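PDB 2W9X: acetylxylan esterase / glucomannan deacetylase from Cellvibrio japonicus, which removes acetyl groups from plant cell-wall polysaccharides, acting on acetylated xylan and, with a large preference, on glucomannan. Local coordinates for residues Leu28-Gly33 / Leu125-Asp130; Leu66-Asp71 / Val109-Leu114. All blocks are in the same frame, centred on the assembly; numbering follows the deposited sequence.

Contact 1: Leu28-Gly33 / Leu125-Asp130; sequences LPLHIG and LGFYTD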
loop_
_atom_site.group_PDB
_atom_site.type_symbol
_atom_site.label_atom_id
_atom_site.label_comp_id
_atom_site.label_asym_id
_atom_site.label_seq_id
_atom_site.Cartn_x
_atom_site.Cartn_y
_atom_site.Cartn_z
ATOM N N LEU B 28 -10.283 -42.182 3.699
ATOM C CA LEU B 28 -10.682 -41.404 2.520
ATOM C C LEU B 28 -9.571 -40.451 2.055
ATOM O O LEU B 28 -8.724 -40.057 2.861
ATOM C CB LEU B 28 -11.937 -40.578 2.837
ATOM C CG LEU B 28 -13.316 -41.230 2.735
ATOM C CD1 LEU B 28 -14.364 -40.366 3.435
ATOM C CD2 LEU B 28 -13.696 -41.485 1.274
ATOM N N PRO B 29 -9.552 -40.101 0.749
ATOM C CA PRO B 29 -8.721 -38.970 0.310
ATOM C C PRO B 29 -9.120 -37.683 1.024
ATOM O O PRO B 29 -10.313 -37.410 1.200
ATOM C CB PRO B 29 -9.017 -38.849 -1.193
ATOM C CG PRO B 29 -10.219 -39.708 -1.443
ATOM C CD PRO B 29 -10.234 -40.761 -0.380
ATOM N N LEU B 30 -8.116 -36.910 1.431
ATOM C CA LEU B 30 -8.344 -35.701 2.195
ATOM C C LEU B 30 -7.502 -34.544 1.663
ATOM O O LEU B 30 -6.556 -34.751 0.884
ATOM C CB LEU B 30 -8.098 -35.965 3.693
ATOM C CG LEU B 30 -6.836 -35.591 4.483
ATOM C CD1 LEU B 30 -6.899 -36.292 5.827
ATOM C CD2 LEU B 30 -5.541 -35.922 3.781
ATOM N N HIS B 31 -7.888 -33.338 2.072
ATOM C CA HIS B 31 -7.203 -32.093 1.752
ATOM C C HIS B 31 -6.783 -31.436 3.063
ATOM O O HIS B 31 -7.549 -31.431 4.028
ATOM C CB HIS B 31 -8.149 -31.167 0.976
ATOM C CG HIS B 31 -7.655 -29.758 0.840
ATOM N ND1 HIS B 31 -6.691 -29.391 -0.076
ATOM C CD2 HIS B 31 -7.992 -28.628 1.500
ATOM C CE1 HIS B 31 -6.462 -28.093 0.022
ATOM N NE2 HIS B 31 -7.235 -27.606 0.975
ATOM N N ILE B 32 -5.567 -30.899 3.091
ATOM C CA ILE B 32 -4.998 -30.295 4.302
ATOM C C ILE B 32 -4.788 -28.796 4.144
ATOM O O ILE B 32 -4.206 -28.335 3.157
ATOM C CB ILE B 32 -3.634 -30.932 4.689
ATOM C CG1 ILE B 32 -3.765 -32.439 4.883
ATOM C CG2 ILE B 32 -3.060 -30.260 5.947
ATOM C CD1 ILE B 32 -2.606 -33.244 4.273
ATOM N N GLY B 33 -5.277 -28.046 5.127
ATOM C CA GLY B 33 -4.909 -26.653 5.280
ATOM C C GLY B 33 -3.947 -26.456 6.439
ATOM O O GLY B 33 -4.125 -27.028 7.516
ATOM N N LEU B 125 -5.355 -38.722 12.565
ATOM C CA LEU B 125 -5.077 -39.981 11.878
ATOM C C LEU B 125 -6.032 -40.308 10.719
ATOM O O LEU B 125 -6.009 -41.428 10.202
ATOM C CB LEU B 125 -5.039 -41.144 12.884
ATOM C CG LEU B 125 -3.961 -41.147 13.970
ATOM C CD1 LEU B 125 -3.985 -42.455 14.751
ATOM C CD2 LEU B 125 -2.617 -40.970 13.339
ATOM N N GLY B 126 -6.877 -39.355 10.323
ATOM C CA GLY B 126 -7.682 -39.517 9.106
ATOM C C GLY B 126 -9.184 -39.712 9.233
ATOM O O GLY B 126 -9.723 -39.876 10.339
ATOM N N PHE B 127 -9.841 -39.685 8.064
ATOM C CA PHE B 127 -11.281 -39.910 7.906
ATOM C C PHE B 127 -11.549 -41.333 7.409
ATOM O O PHE B 127 -11.209 -41.661 6.265
ATOM C CB PHE B 127 -11.864 -38.929 6.878
ATOM C CG PHE B 127 -11.743 -37.474 7.259
ATOM C CD1 PHE B 127 -12.627 -36.901 8.171
ATOM C CD2 PHE B 127 -10.770 -36.668 6.673
ATOM C CE1 PHE B 127 -12.527 -35.554 8.516
ATOM C CE2 PHE B 127 -10.663 -35.318 7.010
ATOM C CZ PHE B 127 -11.547 -34.758 7.933
ATOM N N TYR B 128 -12.190 -42.150 8.251
ATOM C CA TYR B 128 -12.427 -43.570 7.961
ATOM C C TYR B 128 -13.901 -43.893 7.683
ATOM O O TYR B 128 -14.802 -43.287 8.286
ATOM C CB TYR B 128 -11.865 -44.448 9.091
ATOM C CG TYR B 128 -10.358 -44.595 9.020
ATOM C CD1 TYR B 128 -9.779 -45.819 8.713
ATOM C CD2 TYR B 128 -9.515 -43.498 9.233
ATOM C CE1 TYR B 128 -8.393 -45.961 8.631
ATOM C CE2 TYR B 128 -8.126 -43.627 9.148
ATOM C CZ TYR B 128 -7.573 -44.859 8.850
ATOM O OH TYR B 128 -6.203 -44.997 8.766
ATOM N N THR B 129 -14.132 -44.844 6.761
ATOM C CA THR B 129 -15.486 -45.166 6.297
ATOM C C THR B 129 -15.695 -46.668 6.080
ATOM O O THR B 129 -14.821 -47.494 6.378
ATOM C CB THR B 129 -15.815 -44.459 4.949
ATOM O OG1 THR B 129 -14.994 -43.274 4.797
ATOM C CG2 THR B 129 -17.303 -44.064 4.885
ATOM N N ASP B 130 -16.885 -46.993 5.576
ATOM C CA ASP B 130 -17.211 -48.304 5.035
ATOM C C ASP B 130 -16.673 -48.372 3.598
ATOM O O ASP B 130 -16.789 -47.398 2.846
ATOM C CB ASP B 130 -18.729 -48.511 5.051
HETATM O O HOH W 1 -8.292 -39.584 5.384
#
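Leu30 rests against the CD2-CE2 side of the Phe127 ring. Its CD1 methyl comes within 4.0 Å of Phe127 CD2, and its CB within 4.1 Å of the same ring carbon. The two side chains cross at about a right angle, and the methyl comes in obliquely to the ring. Chi1 of -62° sets the Phe127 ring beside its own backbone N, and chi2 of -79° turns the CD2 edge to Leu30.

Leu28 passes close to the end of strand 122-128. Leu28 N donates to Phe127 O at 2.8 Å, with 162° at the hydrogen. A water completes the join. It donates to Leu28 O at 2.6 Å and accepts from Phe127 N at 3.1 Å. Both backbone polar groups of Phe127 are thus tied to Leu28, one directly and one through water. The Leu28 side chain reaches Thr129. Its CD1 methyl lies 3.3 Å from Thr129 OG1, a methyl-to-hydroxyl packing contact.

The contact lies in the N-terminal beta-sandwich domain, away from the catalytic site. Leu28 also touches Thr59 and Phe61 of strand 56-62, so this segment meets strands of both sheets. Phe127 packs on Leu68 and meets the ring of Phe124 edge-to-face. The chemistry is mixed: one direct backbone bond and one bridging water fix the two segments at Leu28, while the leucine and phenylalanine carbons pack beside them.

Contact 2: Leu66-Asp71 / Val109-Leu114; sequences LTLKFD and VRLEKL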
loop_
_atom_site.group_PDB
_atom_site.type_symbol
_atom_site.label_atom_id
_atom_site.label_comp_id
_atom_site.label_asym_id
_atom_site.label_seq_id
_atom_site.Cartn_x
_atom_site.Cartn_y
_atom_site.Cartn_z
ATOM N N LEU B 66 -19.015 -42.188 8.988
ATOM C CA LEU B 66 -17.697 -41.558 9.057
ATOM C C LEU B 66 -17.098 -41.656 10.463
ATOM O O LEU B 66 -17.787 -41.456 11.463
ATOM C CB LEU B 66 -17.780 -40.085 8.615
ATOM C CG LEU B 66 -16.503 -39.292 8.316
ATOM C CD1 LEU B 66 -15.773 -39.829 7.075
ATOM C CD2 LEU B 66 -16.839 -37.826 8.143
ATOM N N THR B 67 -15.812 -41.978 10.524
ATOM C CA THR B 67 -15.069 -41.955 11.775
ATOM C C THR B 67 -13.827 -41.086 11.599
ATOM O O THR B 67 -13.134 -41.147 10.572
ATOM C CB THR B 67 -14.669 -43.380 12.238
ATOM O OG1 THR B 67 -15.848 -44.127 12.561
ATOM C CG2 THR B 67 -13.765 -43.342 13.472
ATOM N N LEU B 68 -13.566 -40.269 12.609
ATOM C CA LEU B 68 -12.343 -39.502 12.690
ATOM C C LEU B 68 -11.438 -40.178 13.709
ATOM O O LEU B 68 -11.844 -40.402 14.849
ATOM C CB LEU B 68 -12.651 -38.067 13.123
ATOM C CG LEU B 68 -13.097 -37.008 12.113
ATOM C CD1 LEU B 68 -14.467 -37.285 11.503
ATOM C CD2 LEU B 68 -13.123 -35.664 12.820
ATOM N N LYS B 69 -10.223 -40.527 13.288
ATOM C CA LYS B 69 -9.226 -41.077 14.195
ATOM C C LYS B 69 -8.344 -39.951 14.700
ATOM O O LYS B 69 -7.681 -39.268 13.913
ATOM C CB LYS B 69 -8.363 -42.129 13.498
ATOM C CG LYS B 69 -9.060 -43.426 13.145
ATOM C CD LYS B 69 -8.040 -44.452 12.678
ATOM C CE LYS B 69 -7.464 -45.290 13.831
ATOM N NZ LYS B 69 -8.331 -46.455 14.186
ATOM N N PHE B 70 -8.332 -39.775 16.016
ATOM C CA PHE B 70 -7.556 -38.718 16.663
ATOM C C PHE B 70 -6.390 -39.283 17.463
ATOM O O PHE B 70 -6.471 -40.392 17.982
ATOM C CB PHE B 70 -8.435 -37.955 17.655
ATOM C CG PHE B 70 -9.347 -36.940 17.037
ATOM C CD1 PHE B 70 -8.849 -35.718 16.574
ATOM C CD2 PHE B 70 -10.722 -37.168 16.987
ATOM C CE1 PHE B 70 -9.706 -34.766 16.033
ATOM C CE2 PHE B 70 -11.589 -36.220 16.449
ATOM C CZ PHE B 70 -11.085 -35.020 15.972
ATOM N N ASP B 71 -5.314 -38.508 17.561
ATOM C CA ASP B 71 -4.334 -38.645 18.641
ATOM C C ASP B 71 -3.962 -37.234 19.080
ATOM O O ASP B 71 -2.887 -36.714 18.740
ATOM C CB ASP B 71 -3.099 -39.449 18.217
ATOM C CG ASP B 71 -2.215 -39.849 19.409
ATOM O OD1 ASP B 71 -2.691 -39.822 20.563
ATOM O OD2 ASP B 71 -1.036 -40.196 19.198
ATOM N N VAL B 109 -17.099 -32.672 4.593
ATOM C CA VAL B 109 -16.735 -32.595 6.015
ATOM C C VAL B 109 -15.419 -31.832 6.232
ATOM O O VAL B 109 -14.399 -32.166 5.632
ATOM C CB VAL B 109 -16.641 -33.997 6.665
ATOM C CG1 VAL B 109 -16.218 -33.895 8.122
ATOM C CG2 VAL B 109 -17.971 -34.748 6.549
ATOM N N ARG B 110 -15.462 -30.828 7.109
ATOM C CA ARG B 110 -14.308 -29.981 7.431
ATOM C C ARG B 110 -14.038 -30.001 8.940
ATOM O O ARG B 110 -14.912 -29.649 9.735
ATOM C CB ARG B 110 -14.582 -28.544 6.963
ATOM C CG ARG B 110 -13.429 -27.554 7.144
ATOM C CD ARG B 110 -13.798 -26.202 6.560
ATOM N NE ARG B 110 -12.756 -25.200 6.778
ATOM C CZ ARG B 110 -11.946 -24.724 5.836
ATOM N NH1 ARG B 110 -12.034 -25.145 4.580
ATOM N NH2 ARG B 110 -11.047 -23.803 6.152
ATOM N N LEU B 111 -12.838 -30.435 9.324
ATOM C CA LEU B 111 -12.411 -30.429 10.722
ATOM C C LEU B 111 -11.427 -29.276 10.917
ATOM O O LEU B 111 -10.482 -29.134 10.124
ATOM C CB LEU B 111 -11.743 -31.764 11.077
ATOM C CG LEU B 111 -10.932 -31.886 12.376
ATOM C CD1 LEU B 111 -11.834 -32.047 13.596
ATOM C CD2 LEU B 111 -9.918 -33.038 12.291
ATOM N N GLU B 112 -11.644 -28.453 11.951
ATOM C CA GLU B 112 -10.766 -27.295 12.207
ATOM C C GLU B 112 -10.208 -27.252 13.628
ATOM O O GLU B 112 -10.945 -27.384 14.598
ATOM C CB GLU B 112 -11.505 -25.968 11.931
ATOM C CG GLU B 112 -12.009 -25.799 10.491
ATOM C CD GLU B 112 -12.842 -24.553 10.264
ATOM O OE1 GLU B 112 -13.350 -23.933 11.232
ATOM O OE2 GLU B 112 -12.994 -24.186 9.085
ATOM N N LYS B 113 -8.900 -27.035 13.736
ATOM C CA LYS B 113 -8.250 -26.714 15.010
ATOM C C LYS B 113 -8.611 -25.271 15.423
ATOM O O LYS B 113 -8.591 -24.351 14.600
ATOM C CB LYS B 113 -6.736 -26.897 14.870
ATOM C CG LYS B 113 -5.871 -26.463 16.041
ATOM C CD LYS B 113 -4.474 -26.154 15.504
ATOM C CE LYS B 113 -3.358 -26.609 16.420
ATOM N NZ LYS B 113 -3.105 -25.678 17.533
ATOM N N LEU B 114 -8.956 -25.097 16.698
ATOM C CA LEU B 114 -9.397 -23.802 17.232
ATOM C C LEU B 114 -8.330 -23.173 18.108
ATOM O O LEU B 114 -8.144 -21.967 18.106
ATOM C CB LEU B 114 -10.662 -24.011 18.082
ATOM C CG LEU B 114 -12.048 -24.011 17.453
ATOM C CD1 LEU B 114 -12.083 -24.481 16.034
ATOM C CD2 LEU B 114 -13.072 -24.726 18.322
#
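Leu66 and Val109 reach toward each other and meet tip to tip. The Leu66 CD2 methyl lies 3.6 Å from Val109 CG2 and 4.0 Å from Val109 CG1, so it faces both branches of the valine. The Leu66 side chain extends anti to its backbone N (chi1 -167°), which carries the methyl across to the facing strand.

Further along, Leu68 and Leu111 run past each other in opposite directions. Leu68 CD2 comes within 3.9 Å of Leu111 CD1. Leu111 CD1 also reaches the edge of the Phe70 ring, 3.9 Å from Phe70 CZ and close to the ring plane. Leu111 CD2 lies beside the next ring carbon, 4.1 Å from Phe70 CE1. Leu111 CD1 thus touches Leu68 and the ring edge together, and both Leu111 methyls are used.

Strands 67-72 and 108-113 belong to different antiparallel sheets. Even the nearest CA atoms across the two segments, Leu68 CA and Leu111 CA, are 9.3 Å apart, and the side chains bridge the gap, as in the core of a beta-sandwich. Phe57, Phe77 and Phe124 also touch Leu111. On strand 108-113, Arg110 NE is salt-bridged to Glu112 OE2 at 2.5 Å, and Glu112 is further paired with Arg78 and Lys186. The charges are kept off the inner face, where these two segments meet through hydrocarbon contacts.

How the contacts relate
Both contacts belong to the N-terminal beta-sandwich domain, and their centres are about 9 Å apart. Both span the same two sheets: strands 31-33 and 108-113 are in one, and strands 122-128 and 67-72 are neighbours in the other. Contact 2 is the core one: all its touching residues are buried, and it is made by apolar side chains. Contact 1 is only partly buried and relies on a backbone bond and a water as well as carbon packing. Probable backbone hydrogen bonds join them, from Tyr128 N to Thr67 O and from Leu125 N to Lys69 O, both 2.7 Å. Tyr128 CE2 also packs 3.6 Å from Lys69 CD.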